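Local coordinates for DUF1955 domain-containing protein (Sulfolobus tokodaii, PDB 1WY6) that is of unknown function but folds as an all-helical repeat protein from a hyperthermophilic archaeon, at residues 106-109 with 110-114; 31-34 with 35-39. One frame throughout, in Å; residues are numbered along the deposited sequence.

Contact 1: residues 106-109 with 110-114; sequences KRDK and LEEIG
R107 swings CG anti to its own nitrogen (chi1 172°) and runs extended to NE, while E111, one turn later, sets CG beside its nitrogen (chi1 -64°) and stretches out from there; the two side chains thus meet over the first turn of helix 107-117, an i to i+4 salt bridge in a helical repeat protein. E111 OE1 comes over one face of the guanidinium group, 2.9 Å from R107 NE. The carboxylate and guanidinium planes stand 82° apart, and the oxygen is well out of the guanidinium plane, so attraction of charge holds the pair without an N-H aimed at the carboxylate. The other carboxylate oxygen, OE2, has a salt bridge to R115, a further turn along. D140 adds a weak, long ion pair to R107, and its negative charge lies close to E111, probably offsetting part of the attraction.

Beneath the charges, helical bonding starts at the N-cap position, where K106 O accepts L110 N at 3.3 Å. R107 O receives E111 N, and the same oxygen lies only 3.0 Å from E111 CG, so the glutamate stem packs tightly along the backbone. L110 turns to the buried side, its CG 3.6 Å from K106 O, and packs on L98, L101 and V102 of helix 92-103 and on L135 of helix 125-137. I113 faces helix 78-86 at V81 and also reaches I131.

On another side of the helix, K109 and E112 lie alongside each other, pointing the same way, yet E112 OE1 makes its salt bridge with K78 of helix 78-86. The ammonium of K109 stays 5.7 Å (NZ) from E112 OE1, and the nearer approach is aliphatic, with K109 CD 3.7 Å from the same E112 OE1.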
ATOM      1  N   LYS A 106      -7.119  -7.381  -8.811  1.00 19.15           N
ATOM      2  CA  LYS A 106      -7.035  -8.154  -7.576  1.00 19.82           C
ATOM      3  C   LYS A 106      -8.176  -7.811  -6.630  1.00 18.88           C
ATOM      4  O   LYS A 106      -7.975  -7.263  -5.542  1.00 17.08           O
ATOM      5  CB  LYS A 106      -5.682  -7.926  -6.897  1.00 19.94           C
ATOM      6  CG  LYS A 106      -4.526  -8.568  -7.646  1.00 20.58           C
ATOM      7  CD  LYS A 106      -3.197  -8.357  -6.945  1.00 18.83           C
ATOM      8  CE  LYS A 106      -2.058  -8.977  -7.756  1.00 18.71           C
ATOM      9  NZ  LYS A 106      -2.144 -10.455  -7.831  1.00 20.33           N
ATOM     10  N   ARG A 107      -9.376  -8.145  -7.080  1.00 19.46           N
ATOM     11  CA  ARG A 107     -10.613  -7.912  -6.349  1.00 20.86           C
ATOM     12  C   ARG A 107     -10.571  -8.631  -5.013  1.00 19.84           C
ATOM     13  O   ARG A 107     -11.092  -8.139  -4.012  1.00 19.37           O
ATOM     14  CB  ARG A 107     -11.789  -8.424  -7.182  1.00 20.03           C
ATOM     15  CG  ARG A 107     -13.141  -8.430  -6.478  1.00 26.91           C
ATOM     16  CD  ARG A 107     -14.210  -8.951  -7.435  1.00 31.12           C
ATOM     17  NE  ARG A 107     -15.545  -9.023  -6.846  1.00 33.21           N
ATOM     18  CZ  ARG A 107     -16.209  -7.977  -6.368  1.00 41.05           C
ATOM     19  NH1 ARG A 107     -15.657  -6.771  -6.402  1.00 49.47           N
ATOM     20  NH2 ARG A 107     -17.431  -8.133  -5.875  1.00 39.19           N
ATOM     21  N   ASP A 108      -9.943  -9.802  -5.014  1.00 20.84           N
ATOM     22  CA  ASP A 108      -9.812 -10.618  -3.815  1.00 23.29           C
ATOM     23  C   ASP A 108      -9.086  -9.869  -2.702  1.00 21.26           C
ATOM     24  O   ASP A 108      -9.543  -9.860  -1.567  1.00 23.22           O
ATOM     25  CB  ASP A 108      -9.075 -11.926  -4.151  1.00 24.00           C
ATOM     26  CG  ASP A 108      -7.662 -11.696  -4.678  1.00 27.89           C
ATOM     27  OD1 ASP A 108      -7.432 -10.688  -5.378  1.00 31.89           O
ATOM     28  OD2 ASP A 108      -6.781 -12.540  -4.408  1.00 35.17           O
ATOM     29  N   LYS A 109      -7.958  -9.245  -3.032  1.00 19.94           N
ATOM     30  CA  LYS A 109      -7.177  -8.493  -2.050  1.00 17.29           C
ATOM     31  C   LYS A 109      -7.976  -7.294  -1.527  1.00 14.88           C
ATOM     32  O   LYS A 109      -8.027  -7.052  -0.325  1.00 12.64           O
ATOM     33  CB  LYS A 109      -5.855  -8.032  -2.676  1.00 15.46           C
ATOM     34  CG  LYS A 109      -4.970  -9.186  -3.172  1.00 20.01           C
ATOM     35  CD  LYS A 109      -4.562 -10.102  -2.013  1.00 22.30           C
ATOM     36  CE  LYS A 109      -3.982 -11.427  -2.492  1.00 30.96           C
ATOM     37  NZ  LYS A 109      -2.719 -11.265  -3.247  1.00 34.13           N
ATOM     38  N   LEU A 110      -8.610  -6.555  -2.432  1.00 14.41           N
ATOM     39  CA  LEU A 110      -9.427  -5.400  -2.042  1.00 14.52           C
ATOM     40  C   LEU A 110     -10.577  -5.795  -1.103  1.00 13.14           C
ATOM     41  O   LEU A 110     -10.903  -5.053  -0.173  1.00 15.90           O
ATOM     42  CB  LEU A 110      -9.990  -4.708  -3.291  1.00 14.49           C
ATOM     43  CG  LEU A 110      -8.939  -4.051  -4.190  1.00 12.17           C
ATOM     44  CD1 LEU A 110      -9.570  -3.596  -5.499  1.00 12.22           C
ATOM     45  CD2 LEU A 110      -8.307  -2.873  -3.445  1.00 18.01           C
ATOM     46  N   GLU A 111     -11.189  -6.956  -1.345  1.00 14.65           N
ATOM     47  CA  GLU A 111     -12.291  -7.425  -0.492  1.00 17.04           C
ATOM     48  C   GLU A 111     -11.791  -7.815   0.896  1.00 15.34           C
ATOM     49  O   GLU A 111     -12.459  -7.562   1.901  1.00 14.28           O
ATOM     50  CB  GLU A 111     -13.002  -8.622  -1.120  1.00 17.66           C
ATOM     51  CG  GLU A 111     -13.681  -8.307  -2.431  1.00 23.03           C
ATOM     52  CD  GLU A 111     -14.740  -9.335  -2.778  1.00 26.15           C
ATOM     53  OE1 GLU A 111     -15.190  -9.357  -3.944  1.00 31.20           O
ATOM     54  OE2 GLU A 111     -15.127 -10.115  -1.873  1.00 31.85           O
ATOM     55  N   GLU A 112     -10.622  -8.443   0.947  1.00 13.39           N
ATOM     56  CA  GLU A 112     -10.020  -8.819   2.223  1.00 14.33           C
ATOM     57  C   GLU A 112      -9.818  -7.553   3.073  1.00 14.46           C
ATOM     58  O   GLU A 112     -10.177  -7.515   4.248  1.00 13.56           O
ATOM     59  CB  GLU A 112      -8.685  -9.526   1.968  1.00 13.85           C
ATOM     60  CG  GLU A 112      -8.866 -10.920   1.379  1.00 15.51           C
ATOM     61  CD  GLU A 112      -7.624 -11.436   0.677  1.00 17.26           C
ATOM     62  OE1 GLU A 112      -6.523 -10.927   0.976  1.00 14.27           O
ATOM     63  OE2 GLU A 112      -7.751 -12.355  -0.168  1.00 15.47           O
ATOM     64  N   ILE A 113      -9.251  -6.512   2.472  1.00  8.99           N
ATOM     65  CA  ILE A 113      -9.051  -5.249   3.189  1.00  8.99           C
ATOM     66  C   ILE A 113     -10.414  -4.720   3.652  1.00  8.99           C
ATOM     67  O   ILE A 113     -10.569  -4.250   4.782  1.00 14.13           O
ATOM     68  CB  ILE A 113      -8.406  -4.179   2.281  1.00  8.99           C
ATOM     69  CG1 ILE A 113      -6.934  -4.508   2.033  1.00  8.99           C
ATOM     70  CG2 ILE A 113      -8.539  -2.806   2.921  1.00  8.99           C
ATOM     71  CD1 ILE A 113      -6.067  -4.391   3.287  1.00  8.99           C
ATOM     72  N   GLY A 114     -11.399  -4.804   2.763  1.00 18.10           N
ATOM     73  CA  GLY A 114     -12.729  -4.329   3.086  1.00 17.71           C
ATOM     74  C   GLY A 114     -13.333  -4.977   4.318  1.00 18.43           C
ATOM     75  O   GLY A 114     -13.905  -4.291   5.162  1.00 15.73           O
TER

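Contact 2: residues 31-34 with 35-39; sequences LEIT and KSSTK
I33 O and S37 meet at the C-terminal end of helix 23-36 of this helical repeat protein, where the last helical turn gives way to a loop. S37 N, 2.9 Å from I33 O, approaches nearly in line with the carbonyl (C=O...N 168°). S37 OG donates to the same oxygen at 2.9 Å, from above the carbonyl plane; its chi1 of 61° folds the hydroxyl back toward the helix, where I33 CG2 lies 3.4 Å from S37 OG. S36 OG gives I33 O a longer bond of 3.3 Å, so backbone and side chains together grip one carbonyl. An alanine in place of S37 would probably cost I33 O one of its two hydroxyl donors and leave I33 CG2 without the serine oxygen beside it.

One step back, E32 O accepts both S36 N and K35 N, the latter from above its plane, whereas K35 N bonds only weakly to L31 O. K35 CG packs 3.0 Å from that L31 oxygen. Farther out, I33 is buried against I7, K10 and L11 of helix 7-19, and Y42 touches I33, T34 and S37. One turn earlier, V30 O takes a hydrogen bond from T34 OG1.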
ATOM      1  N   LEU A  31      20.931   2.577  -3.068  1.00 19.51           N
ATOM      2  CA  LEU A  31      21.310   3.548  -4.083  1.00 20.32           C
ATOM      3  C   LEU A  31      22.618   3.165  -4.763  1.00 21.48           C
ATOM      4  O   LEU A  31      22.883   3.599  -5.881  1.00 22.52           O
ATOM      5  CB  LEU A  31      21.422   4.949  -3.476  1.00 21.79           C
ATOM      6  CG  LEU A  31      20.116   5.539  -2.925  1.00 25.69           C
ATOM      7  CD1 LEU A  31      20.352   6.958  -2.415  1.00 22.96           C
ATOM      8  CD2 LEU A  31      19.060   5.537  -4.023  1.00 20.88           C
ATOM      9  N   GLU A  32      23.436   2.364  -4.085  1.00 21.19           N
ATOM     10  CA  GLU A  32      24.690   1.907  -4.665  1.00 21.90           C
ATOM     11  C   GLU A  32      24.327   0.956  -5.801  1.00 21.99           C
ATOM     12  O   GLU A  32      24.783   1.120  -6.926  1.00 20.41           O
ATOM     13  CB  GLU A  32      25.543   1.156  -3.631  1.00 24.25           C
ATOM     14  CG  GLU A  32      25.981   1.984  -2.431  1.00 28.47           C
ATOM     15  CD  GLU A  32      26.851   1.192  -1.460  1.00 39.05           C
ATOM     16  OE1 GLU A  32      27.026   1.645  -0.306  1.00 38.00           O
ATOM     17  OE2 GLU A  32      27.367   0.119  -1.851  1.00 43.23           O
ATOM     18  N   ILE A  33      23.493  -0.035  -5.487  1.00  8.99           N
ATOM     19  CA  ILE A  33      23.042  -1.031  -6.456  1.00  8.99           C
ATOM     20  C   ILE A  33      22.385  -0.347  -7.649  1.00  8.99           C
ATOM     21  O   ILE A  33      22.613  -0.720  -8.804  1.00 25.69           O
ATOM     22  CB  ILE A  33      22.010  -1.993  -5.823  1.00  8.99           C
ATOM     23  CG1 ILE A  33      22.643  -2.754  -4.654  1.00  8.99           C
ATOM     24  CG2 ILE A  33      21.475  -2.949  -6.878  1.00  8.99           C
ATOM     25  CD1 ILE A  33      23.852  -3.603  -5.038  1.00  8.99           C
ATOM     26  N   THR A  34      21.567   0.655  -7.354  1.00 27.59           N
ATOM     27  CA  THR A  34      20.862   1.417  -8.374  1.00 30.91           C
ATOM     28  C   THR A  34      21.813   2.062  -9.381  1.00 32.38           C
ATOM     29  O   THR A  34      21.441   2.306 -10.531  1.00 31.91           O
ATOM     30  CB  THR A  34      20.003   2.529  -7.725  1.00 32.10           C
ATOM     31  OG1 THR A  34      18.850   1.945  -7.110  1.00 31.49           O
ATOM     32  CG2 THR A  34      19.565   3.544  -8.764  1.00 35.59           C
ATOM     33  N   LYS A  35      23.039   2.334  -8.946  1.00 34.46           N
ATOM     34  CA  LYS A  35      24.035   2.960  -9.811  1.00 36.07           C
ATOM     35  C   LYS A  35      24.798   1.948 -10.663  1.00 35.60           C
ATOM     36  O   LYS A  35      25.180   2.239 -11.798  1.00 33.24           O
ATOM     37  CB  LYS A  35      25.045   3.746  -8.968  1.00 37.11           C
ATOM     38  CG  LYS A  35      24.454   4.837  -8.086  1.00 44.41           C
ATOM     39  CD  LYS A  35      23.824   5.957  -8.905  1.00 48.18           C
ATOM     40  CE  LYS A  35      23.461   7.157  -8.027  1.00 52.32           C
ATOM     41  NZ  LYS A  35      24.667   7.856  -7.478  1.00 43.60           N
ATOM     42  N   SER A  36      25.015   0.759 -10.112  1.00 37.29           N
ATOM     43  CA  SER A  36      25.771  -0.279 -10.800  1.00 38.83           C
ATOM     44  C   SER A  36      24.989  -1.253 -11.680  1.00 39.15           C
ATOM     45  O   SER A  36      25.554  -1.835 -12.603  1.00 40.11           O
ATOM     46  CB  SER A  36      26.591  -1.070  -9.776  1.00 39.65           C
ATOM     47  OG  SER A  36      25.757  -1.612  -8.769  1.00 39.08           O
ATOM     48  N   SER A  37      23.704  -1.439 -11.403  1.00 39.94           N
ATOM     49  CA  SER A  37      22.900  -2.365 -12.196  1.00 40.18           C
ATOM     50  C   SER A  37      21.686  -1.689 -12.829  1.00 40.41           C
ATOM     51  O   SER A  37      21.509  -0.477 -12.708  1.00 39.18           O
ATOM     52  CB  SER A  37      22.446  -3.540 -11.328  1.00 40.61           C
ATOM     53  OG  SER A  37      21.640  -3.096 -10.251  1.00 39.33           O
ATOM     54  N   THR A  38      20.849  -2.479 -13.499  1.00 42.58           N
ATOM     55  CA  THR A  38      19.657  -1.945 -14.156  1.00 43.61           C
ATOM     56  C   THR A  38      18.356  -2.351 -13.467  1.00 42.25           C
ATOM     57  O   THR A  38      18.299  -3.358 -12.763  1.00 39.78           O
ATOM     58  CB  THR A  38      19.580  -2.401 -15.622  1.00 44.77           C
ATOM     59  OG1 THR A  38      19.300  -3.805 -15.674  1.00 48.30           O
ATOM     60  CG2 THR A  38      20.901  -2.130 -16.329  1.00 46.67           C
ATOM     61  N   LYS A  39      17.316  -1.551 -13.688  1.00 42.34           N
ATOM     62  CA  LYS A  39      15.991  -1.781 -13.119  1.00 42.05           C
ATOM     63  C   LYS A  39      15.568  -3.245 -13.176  1.00 41.24           C
ATOM     64  O   LYS A  39      15.309  -3.867 -12.144  1.00 38.89           O
ATOM     65  CB  LYS A  39      14.958  -0.941 -13.868  1.00 43.58           C
ATOM     66  CG  LYS A  39      13.526  -1.210 -13.456  1.00 42.19           C
ATOM     67  CD  LYS A  39      13.097  -0.315 -12.312  1.00 43.02           C
ATOM     68  CE  LYS A  39      12.911   1.107 -12.795  1.00 43.29           C
ATOM     69  NZ  LYS A  39      12.305   1.960 -11.748  1.00 44.46           N
TER

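In the fold
Contact 2 precedes contact 1 along the chain, and the two occupy separate helices: residues 31-39 finish helix 23-36 and enter the following loop, whereas residues 106-114 open helix 107-117. Their centres are 34 Å apart, on opposite sides of the chain's centre, and the nearest atoms are about 18 Å apart, so they do not touch. Contact 2 lies at the surface near the N-terminal end of the row of helices; contact 1 is partly buried farther along it, between neighbouring helices. Both belong to the one DUF1955 domain. One helix end and one helix start thus each carry their own local bonds, at distant points of the same elongated helical array.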